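Local structure of amidohydrolase (Pseudomonas aeruginosa, 2I5G) at residues E295-R300 with R308-E313; S10-G15 with G288-L293; D226-A231 with I246-T251; V208-F213 with E233-I238; K277-N280 with I284-V287. The protein belongs to the M19 membrane dipeptidase family and may act as a metal-dependent dipeptidase, although its own activity is not established. The protein carries 2 engineered substitutions. All coordinates share one frame; numbering follows the deposited sequence.

Contact 1 of 5, residues E295-R300 with R308-E313. Engineered in segment 295-300: Lys-299 (natural residue Glu).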
# COMPACT_ATOMS: atom_id res chain seq x y z
N GLU A 295 41.41 11.64 -1.82
CA GLU A 295 42.76 11.40 -2.32
C GLU A 295 42.72 10.61 -3.62
O GLU A 295 43.44 10.93 -4.57
CB GLU A 295 43.58 10.65 -1.26
CG GLU A 295 44.90 10.08 -1.77
CD GLU A 295 45.73 9.45 -0.67
OE1 GLU A 295 45.16 8.78 0.22
OE2 GLU A 295 46.98 9.61 -0.70
N THR A 296 41.88 9.58 -3.67
CA THR A 296 41.78 8.75 -4.87
C THR A 296 41.28 9.54 -6.07
O THR A 296 42.02 9.74 -7.04
CB THR A 296 40.86 7.52 -4.64
OG1 THR A 296 41.49 6.62 -3.72
CG2 THR A 296 40.60 6.79 -5.95
N LEU A 297 40.04 10.00 -6.02
CA LEU A 297 39.49 10.79 -7.11
C LEU A 297 40.50 11.85 -7.55
O LEU A 297 40.67 12.13 -8.74
CB LEU A 297 38.19 11.46 -6.67
CG LEU A 297 36.96 10.56 -6.57
CD1 LEU A 297 35.89 11.24 -5.74
CD2 LEU A 297 36.44 10.25 -7.96
N LEU A 298 41.17 12.42 -6.56
CA LEU A 298 42.17 13.46 -6.78
C LEU A 298 43.36 12.95 -7.58
O LEU A 298 43.73 13.53 -8.61
CB LEU A 298 42.62 14.00 -5.43
CG LEU A 298 43.27 15.37 -5.34
CD1 LEU A 298 42.39 16.42 -6.02
CD2 LEU A 298 43.47 15.72 -3.87
N LYS A 299 43.96 11.86 -7.12
CA LYS A 299 45.12 11.29 -7.80
C LYS A 299 44.68 10.55 -9.06
O LYS A 299 45.46 9.84 -9.68
CB LYS A 299 45.88 10.35 -6.86
CG LYS A 299 45.14 9.07 -6.49
CD LYS A 299 45.56 7.89 -7.36
CE LYS A 299 44.80 6.62 -6.99
NZ LYS A 299 45.02 6.15 -5.59
N ARG A 300 43.42 10.74 -9.43
CA ARG A 300 42.88 10.07 -10.59
C ARG A 300 42.64 11.00 -11.78
O ARG A 300 42.13 10.58 -12.81
CB ARG A 300 41.58 9.37 -10.20
CG ARG A 300 41.46 7.99 -10.78
CD ARG A 300 40.73 7.08 -9.82
NE ARG A 300 40.71 5.71 -10.33
CZ ARG A 300 40.05 5.33 -11.42
NH1 ARG A 300 39.35 6.22 -12.10
NH2 ARG A 300 40.11 4.07 -11.82
N ARG A 308 35.62 18.98 -4.83
CA ARG A 308 34.83 19.64 -3.80
C ARG A 308 33.36 19.30 -4.07
O ARG A 308 32.59 19.01 -3.15
CB ARG A 308 34.98 21.16 -3.85
CG ARG A 308 36.34 21.70 -4.26
CD ARG A 308 37.29 21.87 -3.10
NE ARG A 308 36.71 22.65 -2.01
CZ ARG A 308 37.42 23.22 -1.04
NH1 ARG A 308 38.74 23.11 -1.01
NH2 ARG A 308 36.80 23.88 -0.07
N LYS A 309 33.00 19.36 -5.35
CA LYS A 309 31.63 19.08 -5.78
C LYS A 309 31.17 17.70 -5.34
O LYS A 309 30.29 17.57 -4.50
CB LYS A 309 31.52 19.14 -7.31
CG LYS A 309 32.11 20.37 -7.95
CD LYS A 309 31.37 21.61 -7.53
CE LYS A 309 31.55 22.69 -8.58
NZ LYS A 309 31.11 22.21 -9.92
N VAL A 310 31.79 16.68 -5.93
CA VAL A 310 31.44 15.30 -5.65
C VAL A 310 31.49 14.94 -4.17
O VAL A 310 30.71 14.10 -3.72
CB VAL A 310 32.35 14.34 -6.43
CG1 VAL A 310 31.91 12.91 -6.19
CG2 VAL A 310 32.29 14.66 -7.91
N MSE A 311 32.38 15.55 -3.41
CA MSE A 311 32.47 15.20 -2.00
C MSE A 311 31.38 15.82 -1.12
O MSE A 311 31.14 15.33 -0.02
CB MSE A 311 33.86 15.53 -1.44
CG MSE A 311 34.98 14.67 -2.01
SE MSE A 311 34.59 12.75 -2.00
CE MSE A 311 34.61 12.43 -0.10
N GLY A 312 30.73 16.88 -1.60
CA GLY A 312 29.69 17.49 -0.78
C GLY A 312 29.00 18.74 -1.29
O GLY A 312 27.78 18.85 -1.19
N GLU A 313 29.76 19.68 -1.83
CA GLU A 313 29.17 20.92 -2.33
C GLU A 313 27.90 20.71 -3.15
O GLU A 313 26.93 21.43 -2.97
CB GLU A 313 30.19 21.70 -3.16
CG GLU A 313 31.34 22.26 -2.34
CD GLU A 313 32.19 23.24 -3.12
OE1 GLU A 313 33.11 23.84 -2.52
OE2 GLU A 313 31.95 23.41 -4.34
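No flat group takes part where Leu-297 meets Val-310 and Met-311: there is neither ring face nor edge, only methyl branches and a selenium, buried between the last two helices of a TIM-barrel-type chain, 291-299 and 304-323. The evidence for a light touch is consistent. The nearest CA atoms, those of Leu-297 and Val-310, are 9.3 Å apart, just 80 Å² is buried on both sides together, and no hydrogen bond crosses. One branch does the work. With CD1 of Leu-297 anti to its CA (chi2 163°), that methyl reaches out toward helix 304-323 and meets both partners. Ala-229 of helix 225-239 also packs on Leu-297, while Phe-290 packs on Met-311, so the small interface is part of a larger apolar layer. Helix 304-323 widens here into a pi-type turn, Glu-313 N bonding to Arg-308 O at 3.2 Å, and separately Met-311 O bonds to Ile-13 N of the first strand. Selenomethionine Met-311 is folded back at all three torsions, and CD1 of Leu-297 lies 4.3 Å from Val-310 CG1 and 4.2 Å from Met-311 SE.

Contact 2 of 5, residues S10-G15 with G288-L293; sequences SIVIDG and GEFPNL
Val-12 and Asp-14 face the Phe-290 ring in a buried interface where strand 13-17, the first of the TIM-barrel-type fold, passes the chain leading into helix 291-299. Val-12 comes first: its CG2 lies 4.4 Å from Phe-290 CD1, approaching the ring at a slant, and its CA is 8.7 Å from that of Phe-290. Ile-13 turns the other way, its side chain packing on Trp-315 and Val-316 of helix 304-323, as expected from the alternation of a strand. Asp-14 then returns to the Phe-290 side. Its CG stands anti to the backbone N (chi1 -173°), which carries the carboxylate to the rim of the ring; CG lies in the ring plane at the edge, and the carboxylate plane is turned 73° from it. The polar end is satisfied by others, OD1 by the hydroxyl of Thr-248 and OD2 by the backbone N of Leu-16; the ring adds packing beside a carboxylate whose two oxygens bond to other residues. In zinc-dependent M19 relatives an Asp-Gly pair here runs into a metal-binding His-x-Asp; Leu-16 and Ile-18 follow Gly-15 at the corresponding places by sequence, which makes a canonical metal site doubtful. At the ring edge, Phe-290 CZ lies 3.7 Å from Asp-14 CB, and Asp-14 OD1 lies 3.5 Å from Phe-290 CE2.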
# COMPACT_ATOMS: atom_id res chain seq x y z
N SER A 10 37.17 20.90 3.43
CA SER A 10 36.02 20.68 2.57
C SER A 10 34.77 20.17 3.26
O SER A 10 34.83 19.59 4.35
CB SER A 10 36.40 19.73 1.43
OG SER A 10 35.41 19.73 0.42
N ILE A 11 33.63 20.40 2.61
CA ILE A 11 32.34 19.96 3.11
C ILE A 11 32.12 18.56 2.57
O ILE A 11 31.91 18.39 1.37
CB ILE A 11 31.19 20.84 2.59
CG1 ILE A 11 31.38 22.28 3.07
CG2 ILE A 11 29.85 20.28 3.06
CD1 ILE A 11 31.39 22.41 4.57
N VAL A 12 32.20 17.55 3.43
CA VAL A 12 31.98 16.19 2.96
C VAL A 12 30.62 15.74 3.46
O VAL A 12 30.28 15.90 4.63
CB VAL A 12 33.12 15.23 3.43
CG1 VAL A 12 34.15 15.98 4.26
CG2 VAL A 12 32.54 14.05 4.20
N ILE A 13 29.84 15.19 2.54
CA ILE A 13 28.50 14.73 2.85
C ILE A 13 28.27 13.35 2.26
O ILE A 13 28.79 13.04 1.20
CB ILE A 13 27.45 15.71 2.29
CG1 ILE A 13 27.53 17.03 3.07
CG2 ILE A 13 26.05 15.09 2.37
CD1 ILE A 13 26.54 18.08 2.62
N ASP A 14 27.48 12.53 2.96
CA ASP A 14 27.19 11.19 2.49
C ASP A 14 25.69 11.03 2.32
O ASP A 14 24.93 11.18 3.27
CB ASP A 14 27.72 10.14 3.47
CG ASP A 14 27.57 8.73 2.94
OD1 ASP A 14 28.18 7.81 3.54
OD2 ASP A 14 26.85 8.53 1.94
N GLY A 15 25.29 10.71 1.10
CA GLY A 15 23.88 10.55 0.78
C GLY A 15 23.12 9.44 1.49
O GLY A 15 21.89 9.47 1.54
N GLY A 288 35.41 5.96 8.84
CA GLY A 288 36.64 6.66 9.17
C GLY A 288 37.66 6.74 8.05
O GLY A 288 38.68 7.41 8.18
N GLU A 289 37.39 6.06 6.94
CA GLU A 289 38.31 6.06 5.81
C GLU A 289 37.85 6.96 4.67
O GLU A 289 38.49 6.99 3.61
CB GLU A 289 38.49 4.64 5.27
CG GLU A 289 39.32 3.74 6.14
CD GLU A 289 39.51 2.38 5.51
OE1 GLU A 289 38.54 1.58 5.53
OE2 GLU A 289 40.61 2.10 4.98
N PHE A 290 36.76 7.69 4.88
CA PHE A 290 36.21 8.59 3.86
C PHE A 290 37.29 9.37 3.10
O PHE A 290 37.26 9.45 1.87
CB PHE A 290 35.22 9.56 4.51
CG PHE A 290 33.84 9.52 3.92
CD1 PHE A 290 33.59 10.04 2.65
CD2 PHE A 290 32.79 8.93 4.62
CE1 PHE A 290 32.32 9.97 2.09
CE2 PHE A 290 31.52 8.85 4.07
CZ PHE A 290 31.28 9.38 2.80
N PRO A 291 38.26 9.96 3.82
CA PRO A 291 39.32 10.73 3.15
C PRO A 291 40.11 10.04 2.03
O PRO A 291 40.78 10.71 1.25
CB PRO A 291 40.21 11.18 4.32
CG PRO A 291 39.90 10.22 5.42
CD PRO A 291 38.42 10.01 5.28
N ASN A 292 40.03 8.72 1.94
CA ASN A 292 40.76 8.01 0.88
C ASN A 292 40.06 8.21 -0.46
O ASN A 292 40.64 7.95 -1.52
CB ASN A 292 40.83 6.52 1.17
CG ASN A 292 41.55 6.22 2.46
OD1 ASN A 292 41.63 5.07 2.88
ND2 ASN A 292 42.08 7.25 3.09
N LEU A 293 38.81 8.64 -0.41
CA LEU A 293 38.02 8.87 -1.61
C LEU A 293 38.38 10.21 -2.23
O LEU A 293 38.31 10.39 -3.45
CB LEU A 293 36.53 8.80 -1.25
CG LEU A 293 35.53 8.79 -2.41
CD1 LEU A 293 35.98 7.83 -3.50
CD2 LEU A 293 34.17 8.39 -1.86

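Contact 3 of 5, residues D226-A231 with I246-T251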
# COMPACT_ATOMS: atom_id res chain seq x y z
N ASP A 226 39.33 2.17 -6.02
CA ASP A 226 39.42 2.64 -7.41
C ASP A 226 38.23 2.24 -8.27
O ASP A 226 37.81 2.99 -9.15
CB ASP A 226 40.69 2.11 -8.07
CG ASP A 226 41.93 2.83 -7.60
OD1 ASP A 226 42.13 4.00 -8.01
OD2 ASP A 226 42.71 2.24 -6.82
N ASP A 227 37.69 1.05 -8.03
CA ASP A 227 36.54 0.58 -8.79
C ASP A 227 35.34 1.46 -8.49
O ASP A 227 34.41 1.56 -9.29
CB ASP A 227 36.23 -0.88 -8.43
CG ASP A 227 37.28 -1.84 -8.94
OD1 ASP A 227 37.43 -1.96 -10.18
OD2 ASP A 227 37.96 -2.47 -8.11
N TYR A 228 35.38 2.10 -7.33
CA TYR A 228 34.31 2.99 -6.91
C TYR A 228 34.45 4.31 -7.68
O TYR A 228 33.48 4.81 -8.24
CB TYR A 228 34.41 3.21 -5.40
CG TYR A 228 33.32 4.06 -4.78
CD1 TYR A 228 32.01 4.03 -5.26
CD2 TYR A 228 33.60 4.84 -3.65
CE1 TYR A 228 31.00 4.75 -4.63
CE2 TYR A 228 32.59 5.57 -3.02
CZ TYR A 228 31.29 5.51 -3.51
OH TYR A 228 30.29 6.19 -2.85
N ALA A 229 35.66 4.84 -7.71
CA ALA A 229 35.91 6.08 -8.44
C ALA A 229 35.53 5.85 -9.90
O ALA A 229 34.98 6.73 -10.55
CB ALA A 229 37.38 6.46 -8.35
N GLU A 230 35.81 4.65 -10.40
CA GLU A 230 35.48 4.30 -11.78
C GLU A 230 33.99 4.49 -12.03
O GLU A 230 33.58 5.09 -13.03
CB GLU A 230 35.87 2.85 -12.06
CG GLU A 230 35.37 2.31 -13.39
CD GLU A 230 35.77 0.86 -13.63
OE1 GLU A 230 35.30 0.26 -14.63
OE2 GLU A 230 36.56 0.31 -12.83
N ALA A 231 33.17 3.97 -11.12
CA ALA A 231 31.73 4.08 -11.26
C ALA A 231 31.30 5.54 -11.10
O ALA A 231 30.39 6.00 -11.78
CB ALA A 231 31.03 3.20 -10.22
N ILE A 246 28.07 11.72 -3.36
CA ILE A 246 28.33 10.45 -2.70
C ILE A 246 27.16 9.93 -1.86
O ILE A 246 26.47 10.70 -1.20
CB ILE A 246 29.57 10.56 -1.79
CG1 ILE A 246 30.81 10.74 -2.66
CG2 ILE A 246 29.72 9.32 -0.92
CD1 ILE A 246 31.01 9.63 -3.68
N GLY A 247 26.96 8.61 -1.92
CA GLY A 247 25.92 7.93 -1.15
C GLY A 247 26.44 6.53 -0.85
O GLY A 247 25.93 5.53 -1.37
N THR A 248 27.48 6.45 -0.02
CA THR A 248 28.14 5.19 0.33
C THR A 248 27.23 4.01 0.65
O THR A 248 27.45 2.90 0.16
CB THR A 248 29.10 5.36 1.52
OG1 THR A 248 28.34 5.47 2.73
CG2 THR A 248 29.95 6.59 1.34
N ASP A 249 26.23 4.25 1.49
CA ASP A 249 25.33 3.18 1.88
C ASP A 249 26.05 2.33 2.93
O ASP A 249 25.97 1.11 2.91
CB ASP A 249 24.95 2.35 0.65
CG ASP A 249 23.76 1.44 0.89
OD1 ASP A 249 22.96 1.74 1.80
OD2 ASP A 249 23.62 0.43 0.16
N PHE A 250 26.77 3.00 3.83
CA PHE A 250 27.50 2.31 4.90
C PHE A 250 26.53 1.60 5.84
O PHE A 250 25.58 2.21 6.34
CB PHE A 250 28.34 3.29 5.70
CG PHE A 250 29.75 3.44 5.20
CD1 PHE A 250 30.57 2.32 5.03
CD2 PHE A 250 30.28 4.71 4.94
CE1 PHE A 250 31.89 2.46 4.59
CE2 PHE A 250 31.60 4.85 4.51
CZ PHE A 250 32.40 3.72 4.33
N THR A 251 26.77 0.32 6.09
CA THR A 251 25.93 -0.49 6.98
C THR A 251 26.74 -0.87 8.22
O THR A 251 26.44 -1.85 8.91
CB THR A 251 25.47 -1.77 6.27
OG1 THR A 251 26.60 -2.60 5.98
CG2 THR A 251 24.77 -1.43 4.97
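Tyr-228 drives its phenol from helix 225-239 into the chain that leaves strand 244-246, at the end of a beta-alpha-beta unit of the TIM-barrel-type fold, and Ile-246 receives it. The tight part surrounds the hydroxyl: Tyr-228 OH is 3.6 Å from Ile-246 CD1 and 3.7 Å from Ile-246 CG2, so two branches of one isoleucine meet the same oxygen. The same oxygen lies 4.0 Å from Thr-248 CA and 4.2 Å from Thr-248 CG2. Segment 246-251 engages the ring less closely, Tyr-228 CZ lying 4.1 Å from Ile-246 CD1, which approaches at a slant. Because CG of Tyr-228 is anti to the backbone N (chi1 -177°), the whole side chain is sent across the gap between the backbones, whose nearest CA atoms, those of Tyr-228 and Thr-248, are 9.8 Å apart. The hydroxyl is not left in apolar surroundings alone: it bonds to the carbonyl of Val-210 on the adjoining strand. Leu-293 of helix 291-299 packs on both Tyr-228 and Ile-246. The outer side of the helix is loose by comparison; Asp-227 and Glu-230 are partly exposed and do not touch 246-251, and Asp-226 is turned to Arg-300 in a salt bridge. On the buried loop, Thr-248 OG1, besides its bond to Asp-14, accepts a weak bond from Phe-250 N, 3.1 Å long.

Contact 4 of 5, residues V208-F213 with E233-I238; sequences VGVTMF and EYVMNI
The carbonyl oxygen of Val-210 is gripped by two donors, the hydroxyl of Tyr-228 and the backbone N of Gly-247, while the side chain of the same residue packs against Val-235. This is the strand-to-helix face of a beta-alpha-beta crossover, strand 207-210, helix 225-239 and strand 244-246, in the TIM-barrel-type fold. The oxygen thus ties the strand end both to the crossover helix and to the chain after the next strand, and no hydrogen bond joins 208-213 directly to 233-238. What joins them is a trio of valines. Val-208 and Val-210, two apart on the strand, both point toward the helix, and Gly-209 between them has no side chain to offer. One methyl of each, Val-208 CG1 and Val-210 CG2, meets Val-235, which supplies more than half of the 106 Å² buried. Val-210 and Val-235 run past each other in opposite directions: Val-210 CG2, set anti to its carbonyl carbon (chi1 of CG1 -173°), lies 3.9 Å from Val-235 CB and 4.1 Å from Val-235 CG1. The Val-208 side chain instead meets Val-235 at a slant, through one methyl, CG1 to CG1 at 4.0 Å. The CA atoms of Val-210 and Val-235 are 7.7 Å apart, a close approach that these short branched side chains permit. Around the trio, Ile-201 and Val-239 pack on Val-208, and Ile-232 and Ile-244 on Val-210, continuing the apolar layer between sheet and helices. The remaining methyl of Val-235 is engaged too, its CG2 lying 3.9 Å from Val-210 CG2.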
# COMPACT_ATOMS: atom_id res chain seq x y z
N VAL A 208 22.25 12.75 -8.38
CA VAL A 208 22.58 11.33 -8.26
C VAL A 208 23.76 11.05 -7.34
O VAL A 208 24.88 11.48 -7.61
CB VAL A 208 22.94 10.71 -9.63
CG1 VAL A 208 23.41 9.27 -9.44
CG2 VAL A 208 21.73 10.78 -10.56
N GLY A 209 23.50 10.33 -6.26
CA GLY A 209 24.56 9.97 -5.33
C GLY A 209 25.00 8.55 -5.66
O GLY A 209 24.19 7.61 -5.61
N VAL A 210 26.27 8.38 -6.02
CA VAL A 210 26.80 7.06 -6.37
C VAL A 210 27.15 6.28 -5.11
O VAL A 210 27.77 6.82 -4.20
CB VAL A 210 28.06 7.18 -7.25
CG1 VAL A 210 28.48 5.81 -7.73
CG2 VAL A 210 27.78 8.09 -8.42
N THR A 211 26.73 5.02 -5.08
CA THR A 211 26.97 4.15 -3.93
C THR A 211 28.11 3.17 -4.19
O THR A 211 28.65 3.10 -5.29
CB THR A 211 25.70 3.35 -3.57
OG1 THR A 211 25.90 2.69 -2.31
CG2 THR A 211 25.40 2.31 -4.64
N MSE A 212 28.46 2.40 -3.16
CA MSE A 212 29.55 1.42 -3.26
C MSE A 212 29.19 0.03 -2.74
O MSE A 212 30.07 -0.76 -2.40
CB MSE A 212 30.77 1.94 -2.49
CG MSE A 212 30.46 2.26 -1.04
SE MSE A 212 32.03 2.63 0.01
CE MSE A 212 32.02 4.55 -0.10
N PHE A 213 27.90 -0.27 -2.67
CA PHE A 213 27.47 -1.57 -2.17
C PHE A 213 28.00 -2.72 -3.03
O PHE A 213 27.65 -2.85 -4.20
CB PHE A 213 25.95 -1.64 -2.10
CG PHE A 213 25.45 -2.61 -1.09
CD1 PHE A 213 25.73 -2.43 0.26
CD2 PHE A 213 24.72 -3.73 -1.48
CE1 PHE A 213 25.28 -3.33 1.21
CE2 PHE A 213 24.26 -4.64 -0.54
CZ PHE A 213 24.54 -4.45 0.81
N GLU A 233 32.97 8.09 -11.96
CA GLU A 233 33.36 8.82 -13.16
C GLU A 233 32.43 8.45 -14.32
O GLU A 233 32.12 9.29 -15.16
CB GLU A 233 34.82 8.51 -13.49
CG GLU A 233 35.75 8.89 -12.34
CD GLU A 233 37.17 8.35 -12.49
OE1 GLU A 233 37.34 7.17 -12.85
OE2 GLU A 233 38.12 9.12 -12.23
N TYR A 234 31.97 7.20 -14.34
CA TYR A 234 31.07 6.72 -15.38
C TYR A 234 29.78 7.53 -15.28
O TYR A 234 29.26 8.01 -16.29
CB TYR A 234 30.74 5.24 -15.17
CG TYR A 234 29.78 4.64 -16.18
CD1 TYR A 234 30.23 4.08 -17.37
CD2 TYR A 234 28.41 4.63 -15.94
CE1 TYR A 234 29.34 3.52 -18.31
CE2 TYR A 234 27.51 4.07 -16.86
CZ TYR A 234 27.98 3.52 -18.04
OH TYR A 234 27.09 2.96 -18.94
N VAL A 235 29.28 7.70 -14.06
CA VAL A 235 28.05 8.43 -13.82
C VAL A 235 28.21 9.91 -14.13
O VAL A 235 27.33 10.52 -14.73
CB VAL A 235 27.55 8.28 -12.35
CG1 VAL A 235 26.38 9.22 -12.08
CG2 VAL A 235 27.12 6.84 -12.08
N MSE A 236 29.33 10.48 -13.72
CA MSE A 236 29.57 11.89 -13.97
C MSE A 236 29.68 12.15 -15.47
O MSE A 236 29.50 13.28 -15.92
CB MSE A 236 30.83 12.36 -13.26
CG MSE A 236 31.07 13.85 -13.40
SE MSE A 236 32.54 14.50 -12.34
CE MSE A 236 33.97 14.08 -13.58
N ASN A 237 29.99 11.11 -16.22
CA ASN A 237 30.12 11.24 -17.67
C ASN A 237 28.75 11.46 -18.33
O ASN A 237 28.67 12.00 -19.43
CB ASN A 237 30.77 9.98 -18.25
CG ASN A 237 30.72 9.94 -19.78
OD1 ASN A 237 31.23 10.84 -20.45
ND2 ASN A 237 30.10 8.90 -20.32
N ILE A 238 27.68 11.05 -17.64
CA ILE A 238 26.32 11.21 -18.15
C ILE A 238 25.60 12.34 -17.44
O ILE A 238 24.99 13.21 -18.08
CB ILE A 238 25.50 9.91 -17.93
CG1 ILE A 238 26.19 8.74 -18.63
CG2 ILE A 238 24.08 10.09 -18.44
CD1 ILE A 238 25.60 7.40 -18.26

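Contact 5 of 5, residues K277-N280 with I284-V287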
# COMPACT_ATOMS: atom_id res chain seq x y z
N LYS A 277 27.88 -12.19 0.71
CA LYS A 277 28.85 -11.59 1.61
C LYS A 277 28.87 -10.07 1.46
O LYS A 277 28.81 -9.55 0.35
CB LYS A 277 30.24 -12.15 1.30
CG LYS A 277 30.32 -13.66 1.35
CD LYS A 277 31.05 -14.25 0.13
CE LYS A 277 30.20 -14.21 -1.15
NZ LYS A 277 29.96 -12.83 -1.69
N ILE A 278 28.94 -9.36 2.59
CA ILE A 278 28.98 -7.90 2.56
C ILE A 278 30.41 -7.42 2.77
O ILE A 278 30.91 -7.36 3.89
CB ILE A 278 28.07 -7.29 3.67
CG1 ILE A 278 26.63 -7.80 3.53
CG2 ILE A 278 28.08 -5.77 3.57
CD1 ILE A 278 25.97 -7.42 2.21
N VAL A 279 31.07 -7.09 1.67
CA VAL A 279 32.44 -6.62 1.73
C VAL A 279 32.57 -5.31 0.97
O VAL A 279 32.43 -5.28 -0.25
CB VAL A 279 33.38 -7.65 1.09
CG1 VAL A 279 34.82 -7.22 1.25
CG2 VAL A 279 33.14 -9.02 1.73
N ASN A 280 32.82 -4.22 1.69
CA ASN A 280 32.96 -2.92 1.05
C ASN A 280 34.27 -2.88 0.27
O ASN A 280 35.21 -3.63 0.57
CB ASN A 280 32.94 -1.80 2.08
CG ASN A 280 31.71 -1.85 2.97
OD1 ASN A 280 30.60 -2.14 2.50
ND2 ASN A 280 31.88 -1.54 4.25
N ILE A 284 38.14 1.64 1.54
CA ILE A 284 37.07 2.41 2.17
C ILE A 284 36.02 1.48 2.77
O ILE A 284 34.84 1.52 2.42
CB ILE A 284 36.41 3.39 1.15
CG1 ILE A 284 35.45 4.33 1.89
CG2 ILE A 284 35.72 2.62 0.02
CD1 ILE A 284 34.95 5.48 1.06
N ARG A 285 36.47 0.63 3.70
CA ARG A 285 35.62 -0.34 4.39
C ARG A 285 34.90 0.27 5.60
O ARG A 285 33.90 -0.28 6.07
CB ARG A 285 36.47 -1.53 4.85
CG ARG A 285 37.07 -2.35 3.74
CD ARG A 285 36.18 -3.53 3.39
NE ARG A 285 36.77 -4.40 2.37
CZ ARG A 285 37.92 -5.05 2.49
NH1 ARG A 285 38.63 -4.95 3.61
NH2 ARG A 285 38.36 -5.83 1.51
N THR A 286 35.42 1.37 6.12
CA THR A 286 34.80 2.03 7.27
C THR A 286 34.64 3.53 7.02
O THR A 286 35.38 4.14 6.25
CB THR A 286 35.62 1.84 8.56
OG1 THR A 286 36.94 2.38 8.37
CG2 THR A 286 35.72 0.38 8.92
N VAL A 287 33.66 4.12 7.70
CA VAL A 287 33.39 5.54 7.57
C VAL A 287 34.66 6.34 7.81
O VAL A 287 34.96 7.29 7.08
CB VAL A 287 32.30 5.98 8.56
CG1 VAL A 287 31.98 7.46 8.37
CG2 VAL A 287 31.05 5.14 8.36
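Asn-280 and Arg-285 are held by two reciprocal side-chain-to-backbone hydrogen bonds, which pin together the ends of a short loop turn; the turn belongs to the long connection between helices 256-263 and 291-299 of the TIM-barrel-type fold. Each residue offers its side chain to the other's carbonyl. The Arg-285 guanidinium presents its edge: NE donates to Asn-280 O, with an N-H...O angle of 138° and the oxygen near the guanidinium plane, although the donor is tilted from the carbonyl plane. The modelled length of 2.5 Å should not be read as unusual strength at this resolution. The amide of Asn-280 answers with ND2 donating to Arg-285 O at 3.0 Å and 145°, the acceptor lying close to the amide plane. A bend at chi2 (-94°) swings the arginine chain back over the asparagine, where Asn-280 CB and Arg-285 CD come within 3.9 Å. Val-279 lies alongside this arm, pointing the same way. Glu-289 also holds the backbone, its OE1 taking bonds from the N atoms of Arg-285 and Thr-286. Arg-285 is exposed, so solvent borders the turn, whereas Ile-284 is buried and packs on Met-212. Beside the guanidinium, Val-279 CG1 stands 3.6 Å from Arg-285 NE and 3.8 Å from Arg-285 NH2.

Contacts 1 to 4 are buried, and contact 5 alone reaches the surface. Place shows in the bonding: the partly exposed loop of contact 5 is closed by hydrogen bonds between its own segments, and the four buried contacts have none across theirs. Among those four, contacts 1 and 4 are purely apolar, whereas contacts 2 and 3 bring an oxygen against carbon. Helix 291-299 serves contacts 1 and 2, helix 225-239 contacts 3 and 4, whose centres are about 8 Å apart. Polar ties run between contacts: Arg-300 of contact 1 forms a salt bridge with Asp-226 in contact 3, and Gly-15 N of contact 2 bonds to Ile-246 O of contact 3. Phe-250 packs contact 3 against the 284-287 turn.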